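Local coordinates for CBS domain-containing predicted protein TM0935 (Thermotoga maritima, PDB 1O50), which is of uncharacterised function but pairs two CBS domains in one chain, a module that in many relatives binds adenosine-containing ligands and regulates partner activities, at residues 25-30 against 46-51. Sequence-based numbering, arbitrary orientation.
Sequences KPTVVE and PVTRTV
Thr-27 faces two residues of 46-51 with different branches: its hydroxyl meets Thr-48 and its methyl meets Val-51. Its chi1 of -68° puts OG1 beside the backbone N, facing Thr-48, and CG2 anti to that N, facing Val-51. The side chains of Thr-27 and Thr-48 cross at about a right angle. Thr-27 OG1 is 3.4 Å from Thr-48 OG1 and 3.8 Å from Thr-48 CG2. A water bridges the two hydroxyls: it donates to Thr-48 OG1 at 2.7 Å and lies 2.9 Å from Thr-27 OG1, while also reaching the carbonyl oxygen of Lys-25. Thr-48 OG1 is gripped a second time through a hydrogen bond with Asp-45 O.

A second water spans the gap where the strands part, accepting from Thr-27 N at 2.9 Å and donating to Thr-50 O. On the apolar side, Thr-27 CG2 sits 4.0 Å from Val-51 CG2. Val-51 CG1, anti to its own backbone N (chi1 177°), packs against Val-29 CG2 at 3.8 Å, and those two valines also cross at about a right angle. Ile-38 and Ile-42 of helix 35-44 touch Val-51, and Arg-41 touches Thr-27 and Val-29, so the helix covers this face.

Backbone bonds from Thr-27 and Val-29 to Tyr-52 carry the parallel pairing onward. Strand 27-29, helix 35-44 and strand 50-55 thus form the beta-alpha-beta unit characteristic of a CBS domain, here with a water inserted between Thr-27 N and Thr-50 O where the parallel strands begin to pair.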
# COMPACT_ATOMS: atom_id res chain seq x y z
N LYS A 25 -12.79 -4.33 7.35
CA LYS A 25 -12.71 -4.92 8.71
C LYS A 25 -11.29 -4.75 9.17
O LYS A 25 -10.39 -5.27 8.51
CB LYS A 25 -13.01 -6.42 8.71
CG LYS A 25 -14.15 -6.89 7.77
CD LYS A 25 -13.62 -7.55 6.44
CE LYS A 25 -13.10 -9.00 6.66
NZ LYS A 25 -11.71 -9.03 7.26
N PRO A 26 -11.05 -4.05 10.28
CA PRO A 26 -9.69 -3.88 10.79
C PRO A 26 -9.07 -5.24 11.15
O PRO A 26 -9.75 -6.11 11.67
CB PRO A 26 -9.86 -3.02 12.04
CG PRO A 26 -11.24 -2.51 12.02
CD PRO A 26 -12.05 -3.39 11.14
N THR A 27 -7.81 -5.40 10.82
CA THR A 27 -7.02 -6.56 11.21
C THR A 27 -6.25 -6.27 12.46
O THR A 27 -5.30 -5.49 12.43
CB THR A 27 -6.02 -6.91 10.13
OG1 THR A 27 -6.75 -7.38 8.99
CG2 THR A 27 -5.14 -8.09 10.56
N VAL A 28 -6.63 -6.95 13.53
CA VAL A 28 -6.13 -6.69 14.86
C VAL A 28 -5.51 -7.97 15.50
O VAL A 28 -6.18 -9.00 15.64
CB VAL A 28 -7.29 -6.25 15.82
CG1 VAL A 28 -6.72 -5.80 17.12
CG2 VAL A 28 -8.11 -5.15 15.22
N VAL A 29 -4.24 -7.83 15.93
CA VAL A 29 -3.45 -8.88 16.57
C VAL A 29 -3.09 -8.46 18.00
O VAL A 29 -3.37 -7.35 18.43
CB VAL A 29 -2.16 -9.20 15.76
CG1 VAL A 29 -2.53 -9.69 14.34
CG2 VAL A 29 -1.27 -8.02 15.65
N GLU A 30 -2.54 -9.42 18.74
CA GLU A 30 -2.03 -9.25 20.10
C GLU A 30 -0.52 -9.05 20.05
O GLU A 30 0.09 -9.34 19.05
CB GLU A 30 -2.35 -10.50 20.92
CG GLU A 30 -3.83 -10.76 21.19
CD GLU A 30 -4.45 -9.80 22.19
OE1 GLU A 30 -5.42 -9.09 21.80
OE2 GLU A 30 -4.00 -9.73 23.36
N PRO A 46 -6.31 -9.43 1.73
CA PRO A 46 -5.18 -8.75 1.09
C PRO A 46 -5.32 -7.24 0.77
O PRO A 46 -4.33 -6.64 0.37
CB PRO A 46 -4.93 -9.61 -0.18
CG PRO A 46 -6.13 -10.37 -0.42
CD PRO A 46 -6.80 -10.53 0.89
N VAL A 47 -6.49 -6.67 0.97
CA VAL A 47 -6.72 -5.23 0.93
C VAL A 47 -6.03 -4.56 2.12
O VAL A 47 -5.78 -3.33 2.11
CB VAL A 47 -8.30 -4.95 0.91
CG1 VAL A 47 -8.98 -5.17 2.23
CG2 VAL A 47 -8.63 -3.58 0.37
N THR A 48 -5.68 -5.37 3.12
CA THR A 48 -5.21 -4.88 4.38
C THR A 48 -3.90 -4.18 4.12
O THR A 48 -3.05 -4.72 3.45
CB THR A 48 -4.97 -6.04 5.31
OG1 THR A 48 -6.19 -6.69 5.67
CG2 THR A 48 -4.42 -5.61 6.64
N ARG A 49 -3.75 -2.99 4.68
CA ARG A 49 -2.54 -2.20 4.44
C ARG A 49 -1.83 -1.84 5.74
O ARG A 49 -0.63 -1.49 5.72
CB ARG A 49 -2.85 -0.96 3.57
CG ARG A 49 -2.99 -1.31 2.07
CD ARG A 49 -3.82 -0.29 1.35
NE ARG A 49 -3.72 -0.32 -0.10
CZ ARG A 49 -4.47 -1.02 -0.91
NH1 ARG A 49 -5.40 -1.85 -0.45
NH2 ARG A 49 -4.30 -0.87 -2.22
N THR A 50 -2.56 -1.92 6.83
CA THR A 50 -2.01 -1.71 8.16
C THR A 50 -2.65 -2.72 9.14
O THR A 50 -3.90 -2.85 9.20
CB THR A 50 -2.23 -0.26 8.66
OG1 THR A 50 -1.73 0.72 7.71
CG2 THR A 50 -1.39 -0.00 9.94
N VAL A 51 -1.80 -3.45 9.86
CA VAL A 51 -2.20 -4.26 11.00
C VAL A 51 -2.13 -3.49 12.32
O VAL A 51 -1.17 -2.77 12.58
CB VAL A 51 -1.37 -5.58 11.06
CG1 VAL A 51 -1.74 -6.38 12.29
CG2 VAL A 51 -1.64 -6.42 9.78
O HOH W 1 -8.23 -5.71 7.07
O HOH W 2 -6.44 -3.53 9.02